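Local coordinates for protein Bd3460 (PDB 5CEC) that binds the predatory endopeptidase Bd3459 as an ankyrin-repeat immunity protein, probably shielding the predator from damage by its own enzyme, at residues N34-Q39 with A43-L48; M68-G73 with D77-L82; T133-A138 with S148-N153; N141-A146 with I180-K185. One frame throughout, in Å; residues are numbered along the deposited sequence.

Contact 1. Residues N34-Q39 with A43-L48; sequences NEAAEQ and AKVKNL
Ala-36 and Val-45 form the close centre of a helix-turn-helix hairpin in the ankyrin-repeat fold, where the end of helix 31-39 runs nearly antiparallel to helix 42-49. The short axes pass 8.7 Å apart at an angle of 149°, a close spacing consistent with the small Ala-36 at the crossing. Ala-36 points its methyl toward the partner helix, and Val-45 answers with one branch: CG2 lies 3.8 Å from Ala-36 CB. This branch stands beside the backbone N of Val-45, while CG1 takes the position opposite that N (chi1 168°) and is turned to Phe-81 of the next hairpin; Ile-78, on the same helix as Phe-81, also touches Val-45. Leu-33 adds a further apolar neighbour to Val-45, and this inner side is buried.

On the outer side the contact is far looser. Lys-44 lays the aliphatic part of its chain along the same methyl, with CB and CG each 3.8 Å from Ala-36 CB and CD slightly farther. The chain then bends at its third torsion (-69°), and the residue as a whole is exposed. Glu-38, which does not touch helix 42-49, packs on Tyr-388 of the Bd3459 chain, so the first helix has one flank toward its partner helix and another toward the enzyme. Ala-37 ties the pair to what follows, its carbonyl O accepting a hydrogen bond from Asn-75 ND2. Its methyl takes a lesser part, and the nearer approach is to its backbone, with Val-45 CG2 packed 3.7 Å from Ala-37 N.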
loop_
_atom_site.group_PDB
_atom_site.type_symbol
_atom_site.label_atom_id
_atom_site.label_comp_id
_atom_site.label_asym_id
_atom_site.label_seq_id
_atom_site.Cartn_x
_atom_site.Cartn_y
_atom_site.Cartn_z
ATOM N N ASN B 34 -0.216 -19.398 10.040
ATOM C CA ASN B 34 -0.329 -18.011 10.535
ATOM C C ASN B 34 0.394 -17.008 9.644
ATOM O O ASN B 34 -0.149 -15.950 9.336
ATOM C CB ASN B 34 0.128 -17.895 11.993
ATOM C CG ASN B 34 -0.790 -18.633 12.946
ATOM O OD1 ASN B 34 -1.911 -19.022 12.583
ATOM N ND2 ASN B 34 -0.318 -18.864 14.151
ATOM N N GLU B 35 1.592 -17.378 9.188
ATOM C CA GLU B 35 2.351 -16.554 8.246
ATOM C C GLU B 35 1.653 -16.395 6.888
ATOM O O GLU B 35 1.496 -15.277 6.381
ATOM C CB GLU B 35 3.785 -17.094 8.104
ATOM C CG GLU B 35 4.620 -16.848 9.364
ATOM C CD GLU B 35 6.061 -17.331 9.277
ATOM O OE1 GLU B 35 6.402 -18.099 8.356
ATOM O OE2 GLU B 35 6.864 -16.938 10.149
ATOM N N ALA B 36 1.163 -17.497 6.328
ATOM C CA ALA B 36 0.424 -17.420 5.061
ATOM C C ALA B 36 -0.830 -16.561 5.186
ATOM O O ALA B 36 -1.160 -15.786 4.282
ATOM C CB ALA B 36 0.075 -18.821 4.578
ATOM N N ALA B 37 -1.499 -16.686 6.330
ATOM C CA ALA B 37 -2.713 -15.917 6.580
ATOM C C ALA B 37 -2.460 -14.408 6.638
ATOM O O ALA B 37 -3.250 -13.619 6.107
ATOM C CB ALA B 37 -3.402 -16.388 7.852
ATOM N N GLU B 38 -1.364 -14.012 7.284
ATOM C CA GLU B 38 -0.990 -12.595 7.367
ATOM C C GLU B 38 -0.495 -12.073 6.010
ATOM O O GLU B 38 -0.795 -10.949 5.654
ATOM C CB GLU B 38 0.113 -12.390 8.417
ATOM C CG GLU B 38 0.326 -10.931 8.861
ATOM C CD GLU B 38 1.216 -10.090 7.964
ATOM O OE1 GLU B 38 2.003 -10.645 7.165
ATOM O OE2 GLU B 38 1.125 -8.848 8.080
ATOM N N GLN B 39 0.218 -12.914 5.265
ATOM C CA GLN B 39 0.853 -12.510 4.008
ATOM C C GLN B 39 -0.121 -12.439 2.821
ATOM O O GLN B 39 0.187 -11.846 1.776
ATOM C CB GLN B 39 2.021 -13.462 3.687
ATOM C CG GLN B 39 3.190 -13.368 4.670
ATOM C CD GLN B 39 4.189 -14.535 4.590
ATOM O OE1 GLN B 39 4.187 -15.331 3.640
ATOM N NE2 GLN B 39 5.067 -14.628 5.596
ATOM N N ALA B 43 -3.671 -19.706 -1.370
ATOM C CA ALA B 43 -3.391 -21.064 -1.824
ATOM C C ALA B 43 -2.697 -21.840 -0.731
ATOM O O ALA B 43 -3.057 -22.972 -0.452
ATOM C CB ALA B 43 -2.546 -21.074 -3.095
ATOM N N LYS B 44 -1.727 -21.195 -0.087
ATOM C CA LYS B 44 -0.965 -21.812 0.993
ATOM C C LYS B 44 -1.857 -22.095 2.193
ATOM O O LYS B 44 -1.743 -23.140 2.826
ATOM C CB LYS B 44 0.211 -20.912 1.380
ATOM C CG LYS B 44 1.277 -21.564 2.236
ATOM C CD LYS B 44 2.584 -20.772 2.193
ATOM C CE LYS B 44 3.281 -20.835 0.832
ATOM N NZ LYS B 44 4.646 -20.232 0.846
ATOM N N VAL B 45 -2.758 -21.162 2.486
ATOM C CA VAL B 45 -3.751 -21.369 3.537
ATOM C C VAL B 45 -4.656 -22.587 3.232
ATOM O O VAL B 45 -4.807 -23.463 4.076
ATOM C CB VAL B 45 -4.571 -20.088 3.802
ATOM C CG1 VAL B 45 -5.805 -20.375 4.672
ATOM C CG2 VAL B 45 -3.688 -19.016 4.459
ATOM N N LYS B 46 -5.220 -22.657 2.028
ATOM C CA LYS B 46 -6.077 -23.806 1.648
ATOM C C LYS B 46 -5.323 -25.136 1.690
ATOM O O LYS B 46 -5.889 -26.167 2.096
ATOM C CB LYS B 46 -6.717 -23.593 0.275
ATOM C CG LYS B 46 -7.786 -22.516 0.264
ATOM C CD LYS B 46 -8.525 -22.472 -1.064
ATOM C CE LYS B 46 -9.522 -21.338 -1.100
ATOM N NZ LYS B 46 -10.298 -21.335 -2.369
ATOM N N ASN B 47 -4.052 -25.111 1.276
ATOM C CA ASN B 47 -3.196 -26.303 1.342
ATOM C C ASN B 47 -2.830 -26.764 2.743
ATOM O O ASN B 47 -2.400 -27.878 2.896
ATOM C CB ASN B 47 -1.920 -26.115 0.511
ATOM C CG ASN B 47 -2.191 -26.125 -0.991
ATOM O OD1 ASN B 47 -3.288 -26.477 -1.446
ATOM N ND2 ASN B 47 -1.186 -25.738 -1.773
ATOM N N LEU B 48 -2.997 -25.926 3.758
ATOM C CA LEU B 48 -2.736 -26.320 5.159
ATOM C C LEU B 48 -4.009 -26.632 5.951
ATOM O O LEU B 48 -4.009 -27.516 6.815
ATOM C CB LEU B 48 -1.944 -25.211 5.878
ATOM C CG LEU B 48 -0.466 -25.089 5.473
ATOM C CD1 LEU B 48 0.151 -23.781 5.956
ATOM C CD2 LEU B 48 0.320 -26.281 5.997
#

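Contact 2. Residues M68-G73 with D77-L82; sequences MNAAMG and DIVKFL. With SO4 (sulfate ion), chain H.
Ala-70 meets Ile-78, Val-79 and Leu-82 with no flat group between them; the ring of Phe-81 and the amide of Asn-69 are both turned to the preceding hairpin instead. The ring packs on Val-49 and Gln-50, while the amide lies against helix 31-39 and its ND2 donates to Thr-65 O.

Between the helices, the side-chain contacts are methyl to methyl. Ala-70 CB sits 3.6 Å from Ile-78 CG2 and 3.7 Å from Val-79 CG2, with Leu-82 CD1 a little farther off at 4.3 Å. Val-79 CG2 also lies 3.9 Å from Ala-71 N. The Ile-78 methyl reaches Ala-70 from the position opposite its own backbone N. A single small residue thus serves three branched ones, and the axes close to 8.8 Å at 151°.

At the start of helix 76-84 a sulfate, probably from the crystallisation liquor, takes a nearly straight bond (170°) from Asp-77 N to its O3, 2.8 Å long. Leu-76 N and Lys-154 NZ of the Bd3459 chain also bind it, which places the anion between the two proteins. The antiparallel helix pair, packed through an alanine, belongs to the predicted ankyrin repeat 62-94.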
loop_
_atom_site.group_PDB
_atom_site.type_symbol
_atom_site.label_atom_id
_atom_site.label_comp_id
_atom_site.label_asym_id
_atom_site.label_seq_id
_atom_site.Cartn_x
_atom_site.Cartn_y
_atom_site.Cartn_z
ATOM N N MET B 68 -6.896 -13.847 13.209
ATOM C CA MET B 68 -6.282 -12.556 13.569
ATOM C C MET B 68 -5.235 -12.143 12.557
ATOM O O MET B 68 -5.169 -10.968 12.197
ATOM C CB MET B 68 -5.658 -12.602 14.953
ATOM C CG MET B 68 -6.633 -12.694 16.108
ATOM S SD MET B 68 -5.677 -13.139 17.572
ATOM C CE MET B 68 -6.962 -13.848 18.576
ATOM N N ASN B 69 -4.396 -13.082 12.151
ATOM C CA ASN B 69 -3.410 -12.814 11.132
ATOM C C ASN B 69 -4.025 -12.364 9.816
ATOM O O ASN B 69 -3.560 -11.392 9.223
ATOM C CB ASN B 69 -2.549 -14.060 10.918
ATOM C CG ASN B 69 -1.419 -14.170 11.904
ATOM O OD1 ASN B 69 -0.404 -13.519 11.742
ATOM N ND2 ASN B 69 -1.580 -15.002 12.924
ATOM N N ALA B 70 -5.066 -13.058 9.346
ATOM C CA ALA B 70 -5.723 -12.694 8.097
ATOM C C ALA B 70 -6.365 -11.312 8.198
ATOM O O ALA B 70 -6.335 -10.533 7.249
ATOM C CB ALA B 70 -6.768 -13.725 7.735
ATOM N N ALA B 71 -6.995 -11.032 9.336
ATOM C CA ALA B 71 -7.652 -9.749 9.561
ATOM C C ALA B 71 -6.654 -8.586 9.585
ATOM O O ALA B 71 -6.893 -7.566 8.943
ATOM C CB ALA B 71 -8.456 -9.778 10.835
ATOM N N MET B 72 -5.570 -8.756 10.341
ATOM C CA MET B 72 -4.516 -7.735 10.469
ATOM C C MET B 72 -3.897 -7.416 9.113
ATOM O O MET B 72 -3.592 -6.272 8.815
ATOM C CB MET B 72 -3.417 -8.216 11.426
ATOM C CG MET B 72 -2.176 -7.326 11.534
ATOM S SD MET B 72 -1.107 -7.803 12.903
ATOM C CE MET B 72 -1.116 -9.520 12.586
ATOM N N GLY B 73 -3.741 -8.452 8.287
ATOM C CA GLY B 73 -3.156 -8.284 6.960
ATOM C C GLY B 73 -4.141 -7.825 5.891
ATOM O O GLY B 73 -3.747 -7.673 4.736
ATOM N N ASP B 77 -10.310 -12.532 1.288
ATOM C CA ASP B 77 -10.565 -13.905 0.818
ATOM C C ASP B 77 -10.170 -14.938 1.862
ATOM O O ASP B 77 -10.886 -15.915 2.077
ATOM C CB ASP B 77 -9.862 -14.168 -0.521
ATOM C CG ASP B 77 -10.598 -13.537 -1.700
ATOM O OD1 ASP B 77 -11.656 -12.910 -1.484
ATOM O OD2 ASP B 77 -10.129 -13.671 -2.850
ATOM N N ILE B 78 -9.053 -14.721 2.547
ATOM C CA ILE B 78 -8.620 -15.662 3.581
ATOM C C ILE B 78 -9.570 -15.601 4.780
ATOM O O ILE B 78 -9.964 -16.640 5.312
ATOM C CB ILE B 78 -7.167 -15.434 3.992
ATOM C CG1 ILE B 78 -6.229 -15.730 2.814
ATOM C CG2 ILE B 78 -6.822 -16.287 5.208
ATOM C CD1 ILE B 78 -4.778 -15.349 3.059
ATOM N N VAL B 79 -10.005 -14.409 5.167
ATOM C CA VAL B 79 -10.988 -14.285 6.247
ATOM C C VAL B 79 -12.260 -15.038 5.862
ATOM O O VAL B 79 -12.787 -15.774 6.668
ATOM C CB VAL B 79 -11.286 -12.812 6.571
ATOM C CG1 VAL B 79 -12.518 -12.634 7.452
ATOM C CG2 VAL B 79 -10.087 -12.220 7.263
ATOM N N LYS B 80 -12.735 -14.868 4.630
ATOM C CA LYS B 80 -13.959 -15.546 4.214
ATOM C C LYS B 80 -13.801 -17.065 4.274
ATOM O O LYS B 80 -14.721 -17.782 4.712
ATOM C CB LYS B 80 -14.356 -15.114 2.802
ATOM C CG LYS B 80 -14.913 -13.711 2.686
ATOM C CD LYS B 80 -15.219 -13.368 1.226
ATOM C CE LYS B 80 -16.051 -12.102 1.083
ATOM N NZ LYS B 80 -16.521 -11.920 -0.330
ATOM N N PHE B 81 -12.642 -17.555 3.831
ATOM C CA PHE B 81 -12.339 -18.979 3.892
ATOM C C PHE B 81 -12.364 -19.504 5.333
ATOM O O PHE B 81 -12.987 -20.531 5.647
ATOM C CB PHE B 81 -10.987 -19.281 3.224
ATOM C CG PHE B 81 -10.527 -20.702 3.401
ATOM C CD1 PHE B 81 -11.166 -21.737 2.720
ATOM C CD2 PHE B 81 -9.492 -21.024 4.284
ATOM C CE1 PHE B 81 -10.764 -23.050 2.897
ATOM C CE2 PHE B 81 -9.088 -22.350 4.465
ATOM C CZ PHE B 81 -9.721 -23.360 3.765
ATOM N N LEU B 82 -11.738 -18.775 6.241
ATOM C CA LEU B 82 -11.740 -19.177 7.647
ATOM C C LEU B 82 -13.123 -19.084 8.293
ATOM O O LEU B 82 -13.497 -19.955 9.087
ATOM C CB LEU B 82 -10.748 -18.349 8.441
ATOM C CG LEU B 82 -9.283 -18.579 8.051
ATOM C CD1 LEU B 82 -8.359 -17.568 8.722
ATOM C CD2 LEU B 82 -8.804 -20.003 8.319
HETATM S S SO4 H . -8.345 -9.644 -0.646
HETATM O O1 SO4 H . -9.584 -9.127 -1.301
HETATM O O2 SO4 H . -8.065 -8.903 0.616
HETATM O O3 SO4 H . -8.510 -11.072 -0.361
HETATM O O4 SO4 H . -7.248 -9.454 -1.642
#

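Contact 3. Residues T133-A138 with S148-N153; sequences TLFMRA and SILAKN
Ile-149 meets the first helix with both branches. Its CD1 is 3.7 Å from Leu-134 CD2 and 3.9 Å from Ala-138 CB, while its other branch, CG2, comes up at the edge of the Phe-135 ring, near the ring plane. Leu-150 takes a face of that ring: CD2 makes a CH-pi contact 3.9 Å from the Phe-135 centroid and 24° off the normal, shifted toward the rim. The fit is close, with Leu-150 CG only 3.4 Å from Phe-135 CE1. The ring gets there because its CG swings opposite the backbone N (chi1 176°), carrying it toward the second helix.

One layer out, the start of the helix is fixed by Thr-133, the N-cap, whose OG1 accepts from Met-136 N at 3.0 Å. Arg-137, on another side of the helix, makes a salt bridge with Asp-132, just before the segment.

The short axes lie 10.3 Å apart, wider than in hairpins 34-48 and 68-82, consistent with the larger Phe-135 and Ile-149 between them. Leu-134 continues onto Leu-100 and Val-104 of helix 99-105, and Phe-135 onto Ala-167 of helix 167-174, so the pair is held between the helices before and after it; there are no strands.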
loop_
_atom_site.group_PDB
_atom_site.type_symbol
_atom_site.label_atom_id
_atom_site.label_comp_id
_atom_site.label_asym_id
_atom_site.label_seq_id
_atom_site.Cartn_x
_atom_site.Cartn_y
_atom_site.Cartn_z
ATOM N N THR B 133 -12.591 2.228 22.622
ATOM C CA THR B 133 -13.548 1.286 22.065
ATOM C C THR B 133 -13.300 1.089 20.578
ATOM O O THR B 133 -12.753 1.966 19.903
ATOM C CB THR B 133 -15.004 1.714 22.264
ATOM O OG1 THR B 133 -15.227 2.923 21.531
ATOM C CG2 THR B 133 -15.320 1.916 23.736
ATOM N N LEU B 134 -13.714 -0.053 20.064
ATOM C CA LEU B 134 -13.713 -0.287 18.609
ATOM C C LEU B 134 -14.438 0.848 17.871
ATOM O O LEU B 134 -13.973 1.333 16.825
ATOM C CB LEU B 134 -14.377 -1.614 18.271
ATOM C CG LEU B 134 -14.217 -2.091 16.838
ATOM C CD1 LEU B 134 -12.815 -2.676 16.651
ATOM C CD2 LEU B 134 -15.263 -3.131 16.492
ATOM N N PHE B 135 -15.592 1.238 18.409
ATOM C CA PHE B 135 -16.363 2.325 17.800
ATOM C C PHE B 135 -15.535 3.593 17.672
ATOM O O PHE B 135 -15.550 4.234 16.620
ATOM C CB PHE B 135 -17.655 2.650 18.576
ATOM C CG PHE B 135 -18.356 3.828 17.987
ATOM C CD1 PHE B 135 -18.986 3.724 16.768
ATOM C CD2 PHE B 135 -18.300 5.062 18.616
ATOM C CE1 PHE B 135 -19.547 4.843 16.163
ATOM C CE2 PHE B 135 -18.821 6.182 18.024
ATOM C CZ PHE B 135 -19.467 6.074 16.798
ATOM N N MET B 136 -14.838 3.969 18.741
ATOM C CA MET B 136 -14.014 5.172 18.689
ATOM C C MET B 136 -12.981 5.144 17.586
ATOM O O MET B 136 -12.778 6.123 16.888
ATOM C CB MET B 136 -13.315 5.411 20.036
ATOM C CG MET B 136 -14.254 5.892 21.083
ATOM S SD MET B 136 -13.531 5.905 22.732
ATOM C CE MET B 136 -12.377 7.262 22.606
ATOM N N ARG B 137 -12.312 4.026 17.445
ATOM C CA ARG B 137 -11.279 3.889 16.455
ATOM C C ARG B 137 -11.866 3.997 15.044
ATOM O O ARG B 137 -11.323 4.685 14.163
ATOM C CB ARG B 137 -10.487 2.590 16.668
ATOM C CG ARG B 137 -9.288 2.435 15.743
ATOM C CD ARG B 137 -8.264 3.559 15.823
ATOM N NE ARG B 137 -7.910 3.850 17.218
ATOM C CZ ARG B 137 -7.010 3.188 17.956
ATOM N NH1 ARG B 137 -6.252 2.257 17.414
ATOM N NH2 ARG B 137 -6.880 3.475 19.239
ATOM N N ALA B 138 -12.975 3.300 14.803
ATOM C CA ALA B 138 -13.684 3.423 13.512
ATOM C C ALA B 138 -14.196 4.847 13.269
ATOM O O ALA B 138 -14.101 5.365 12.161
ATOM C CB ALA B 138 -14.826 2.431 13.460
ATOM N N SER B 148 -21.856 0.643 10.951
ATOM C CA SER B 148 -22.118 -0.770 11.143
ATOM C C SER B 148 -22.028 -1.196 12.602
ATOM O O SER B 148 -22.808 -2.032 13.062
ATOM C CB SER B 148 -21.207 -1.623 10.274
ATOM O OG SER B 148 -21.470 -1.405 8.884
ATOM N N ILE B 149 -21.074 -0.635 13.317
ATOM C CA ILE B 149 -20.939 -0.917 14.747
ATOM C C ILE B 149 -22.169 -0.420 15.511
ATOM O O ILE B 149 -22.740 -1.143 16.320
ATOM C CB ILE B 149 -19.620 -0.318 15.279
ATOM C CG1 ILE B 149 -18.431 -1.084 14.708
ATOM C CG2 ILE B 149 -19.593 -0.276 16.796
ATOM C CD1 ILE B 149 -17.120 -0.356 14.841
ATOM N N LEU B 150 -22.575 0.815 15.257
ATOM C CA LEU B 150 -23.724 1.387 15.960
ATOM C C LEU B 150 -25.030 0.663 15.630
ATOM O O LEU B 150 -25.924 0.578 16.450
ATOM C CB LEU B 150 -23.884 2.869 15.630
ATOM C CG LEU B 150 -22.748 3.749 16.166
ATOM C CD1 LEU B 150 -23.012 5.181 15.709
ATOM C CD2 LEU B 150 -22.617 3.669 17.671
ATOM N N ALA B 151 -25.122 0.118 14.428
ATOM C CA ALA B 151 -26.309 -0.652 14.043
ATOM C C ALA B 151 -26.456 -1.895 14.929
ATOM O O ALA B 151 -27.546 -2.383 15.127
ATOM C CB ALA B 151 -26.216 -1.039 12.578
ATOM N N LYS B 152 -25.343 -2.418 15.440
ATOM C CA LYS B 152 -25.381 -3.577 16.360
ATOM C C LYS B 152 -25.607 -3.194 17.825
ATOM O O LYS B 152 -26.090 -3.992 18.618
ATOM C CB LYS B 152 -24.102 -4.419 16.235
ATOM C CG LYS B 152 -23.848 -4.987 14.845
ATOM C CD LYS B 152 -24.821 -6.103 14.546
ATOM C CE LYS B 152 -24.586 -6.647 13.156
ATOM N NZ LYS B 152 -25.545 -7.717 12.842
ATOM N N ASN B 153 -25.218 -1.977 18.191
ATOM C CA ASN B 153 -25.316 -1.508 19.550
ATOM C C ASN B 153 -25.302 0.023 19.541
ATOM O O ASN B 153 -24.235 0.636 19.523
ATOM C CB ASN B 153 -24.188 -2.110 20.390
ATOM C CG ASN B 153 -24.287 -1.766 21.861
ATOM O OD1 ASN B 153 -24.882 -0.758 22.245
ATOM N ND2 ASN B 153 -23.612 -2.575 22.691
#

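Contact 4. Residues N141-A146 with I180-K185; sequences NNKKTA and IDFLIK
The backbones of Lys-143 and Phe-182 keep their distance, with CA atoms 8.4 Å apart, where the start of helix 143-152 faces helix 177-185. This is packing between helices of neighbouring hairpins in the ankyrin-repeat array. Phe-182 spans the gap. With its CG opposite the backbone N (chi1 168°), the ring extends toward the neighbouring helix and is met obliquely by two residues. Lys-143 runs past it in the reverse direction: CG lies 3.6 Å from Phe-182 CE1, and after a bend at the third torsion (-100°) CE comes within 3.8 Å of Phe-182 CD1. Ala-146 meets the far end of the ring, its CB 4.0 Å from Phe-182 CZ.

The lysine side is exposed. Lys-143 NZ lies 5.7 Å from Lys-185 NZ, like charges that would, if anything, disfavour a closer approach. On the buried side Ala-146 also touches Phe-135 and Ala-138.

The residues leading into helix 143-152 also touch the enzyme. Asn-141 ND2 donates to Gln-400 OE1 of the Bd3459 chain, and Asn-142 ND2 is hydrogen-bonded to Ser-345 OG of the same chain. Asn-142 is also the N-cap, and its OD1 accepts from Thr-145 N at 2.9 Å, in the carbonyl plane.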
loop_
_atom_site.group_PDB
_atom_site.type_symbol
_atom_site.label_atom_id
_atom_site.label_comp_id
_atom_site.label_asym_id
_atom_site.label_seq_id
_atom_site.Cartn_x
_atom_site.Cartn_y
_atom_site.Cartn_z
ATOM N N ASN B 141 -11.930 7.219 11.557
ATOM C CA ASN B 141 -11.312 6.760 10.314
ATOM C C ASN B 141 -12.243 6.254 9.226
ATOM O O ASN B 141 -11.913 6.415 8.069
ATOM C CB ASN B 141 -10.287 5.670 10.644
ATOM C CG ASN B 141 -9.113 6.223 11.404
ATOM O OD1 ASN B 141 -8.352 7.047 10.882
ATOM N ND2 ASN B 141 -9.001 5.854 12.672
ATOM N N ASN B 142 -13.324 5.542 9.551
ATOM C CA ASN B 142 -14.169 4.939 8.524
ATOM C C ASN B 142 -15.612 5.005 8.945
ATOM O O ASN B 142 -16.044 4.256 9.810
ATOM C CB ASN B 142 -13.735 3.492 8.243
ATOM C CG ASN B 142 -14.429 2.916 7.038
ATOM O OD1 ASN B 142 -15.623 2.594 7.095
ATOM N ND2 ASN B 142 -13.702 2.822 5.920
ATOM N N LYS B 143 -16.358 5.899 8.305
ATOM C CA LYS B 143 -17.730 6.163 8.664
ATOM C C LYS B 143 -18.649 4.960 8.468
ATOM O O LYS B 143 -19.509 4.707 9.297
ATOM C CB LYS B 143 -18.247 7.375 7.838
ATOM C CG LYS B 143 -19.682 7.795 8.088
ATOM C CD LYS B 143 -20.175 8.776 7.012
ATOM C CE LYS B 143 -20.145 10.229 7.452
ATOM N NZ LYS B 143 -21.207 10.989 6.731
ATOM N N LYS B 144 -18.451 4.218 7.389
ATOM C CA LYS B 144 -19.296 3.064 7.095
ATOM C C LYS B 144 -19.178 2.039 8.220
ATOM O O LYS B 144 -20.188 1.535 8.684
ATOM C CB LYS B 144 -18.900 2.447 5.755
ATOM C CG LYS B 144 -19.694 1.203 5.368
ATOM C CD LYS B 144 -19.331 0.730 3.966
ATOM C CE LYS B 144 -20.089 -0.536 3.596
ATOM N NZ LYS B 144 -19.734 -1.021 2.233
ATOM N N THR B 145 -17.958 1.735 8.664
ATOM C CA THR B 145 -17.789 0.762 9.736
ATOM C C THR B 145 -18.259 1.311 11.078
ATOM O O THR B 145 -18.861 0.596 11.856
ATOM C CB THR B 145 -16.358 0.205 9.774
ATOM O OG1 THR B 145 -16.157 -0.613 8.620
ATOM C CG2 THR B 145 -16.125 -0.664 10.997
ATOM N N ALA B 146 -18.048 2.597 11.327
ATOM C CA ALA B 146 -18.584 3.188 12.544
ATOM C C ALA B 146 -20.126 2.989 12.590
ATOM O O ALA B 146 -20.691 2.657 13.635
ATOM C CB ALA B 146 -18.210 4.670 12.623
ATOM N N ILE B 180 -17.731 15.808 13.882
ATOM C CA ILE B 180 -18.550 16.148 15.041
ATOM C C ILE B 180 -20.037 15.981 14.698
ATOM O O ILE B 180 -20.797 15.379 15.450
ATOM C CB ILE B 180 -18.239 17.584 15.549
ATOM C CG1 ILE B 180 -16.802 17.728 16.050
ATOM C CG2 ILE B 180 -19.250 18.043 16.593
ATOM C CD1 ILE B 180 -16.472 17.041 17.343
ATOM N N ASP B 181 -20.449 16.500 13.544
ATOM C CA ASP B 181 -21.844 16.381 13.149
ATOM C C ASP B 181 -22.268 14.927 13.005
ATOM O O ASP B 181 -23.376 14.599 13.379
ATOM C CB ASP B 181 -22.079 17.115 11.815
ATOM C CG ASP B 181 -22.044 18.648 11.939
ATOM O OD1 ASP B 181 -22.136 19.207 13.042
ATOM O OD2 ASP B 181 -21.944 19.295 10.888
ATOM N N PHE B 182 -21.408 14.076 12.417
ATOM C CA PHE B 182 -21.684 12.657 12.328
ATOM C C PHE B 182 -21.973 12.086 13.704
ATOM O O PHE B 182 -22.985 11.367 13.867
ATOM C CB PHE B 182 -20.524 11.904 11.630
ATOM C CG PHE B 182 -20.592 10.406 11.754
ATOM C CD1 PHE B 182 -21.503 9.685 11.002
ATOM C CD2 PHE B 182 -19.807 9.703 12.642
ATOM C CE1 PHE B 182 -21.594 8.300 11.118
ATOM C CE2 PHE B 182 -19.889 8.331 12.748
ATOM C CZ PHE B 182 -20.787 7.625 11.997
ATOM N N LEU B 183 -21.121 12.387 14.675
ATOM C CA LEU B 183 -21.296 11.818 15.998
ATOM C C LEU B 183 -22.552 12.315 16.664
ATOM O O LEU B 183 -23.275 11.541 17.300
ATOM C CB LEU B 183 -20.084 12.035 16.877
ATOM C CG LEU B 183 -18.812 11.315 16.388
ATOM C CD1 LEU B 183 -17.649 11.727 17.280
ATOM C CD2 LEU B 183 -18.959 9.809 16.394
ATOM N N ILE B 184 -22.858 13.591 16.473
ATOM C CA ILE B 184 -24.082 14.154 17.035
ATOM C C ILE B 184 -25.302 13.500 16.407
ATOM O O ILE B 184 -26.254 13.171 17.120
ATOM C CB ILE B 184 -24.069 15.676 16.921
ATOM C CG1 ILE B 184 -23.045 16.257 17.892
ATOM C CG2 ILE B 184 -25.459 16.247 17.171
ATOM C CD1 ILE B 184 -22.817 17.745 17.784
ATOM N N LYS B 185 -25.276 13.331 15.082
ATOM C CA LYS B 185 -26.347 12.659 14.352
ATOM C C LYS B 185 -26.599 11.241 14.860
ATOM O O LYS B 185 -27.732 10.770 14.838
ATOM C CB LYS B 185 -26.076 12.732 12.845
ATOM C CG LYS B 185 -26.398 14.129 12.286
ATOM C CD LYS B 185 -25.804 14.374 10.911
ATOM C CE LYS B 185 -26.396 13.451 9.873
ATOM N NZ LYS B 185 -25.842 13.761 8.522
#

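Overall arrangement
The four contacts follow the ankyrin array from its N-terminal end. Contacts 1 and 2 are successive helix hairpins, closed one after the other, with centres 9 Å apart and side chains in touch. Helix 99-105 and helix 109-117 then intervene, and contact 3 lies about 20 Å from contact 2, centre to centre, with nearest atoms about 10 Å apart. Contacts 3 and 4 share helix 143-152 and alternate along the chain: the first is packing within a hairpin, the second packing onto the next one. The centres of contacts 1 and 4 stand 34 Å apart on opposite sides of the chain's centre, and all four contacts have residues against Bd3459, consistent with an elongated binding surface.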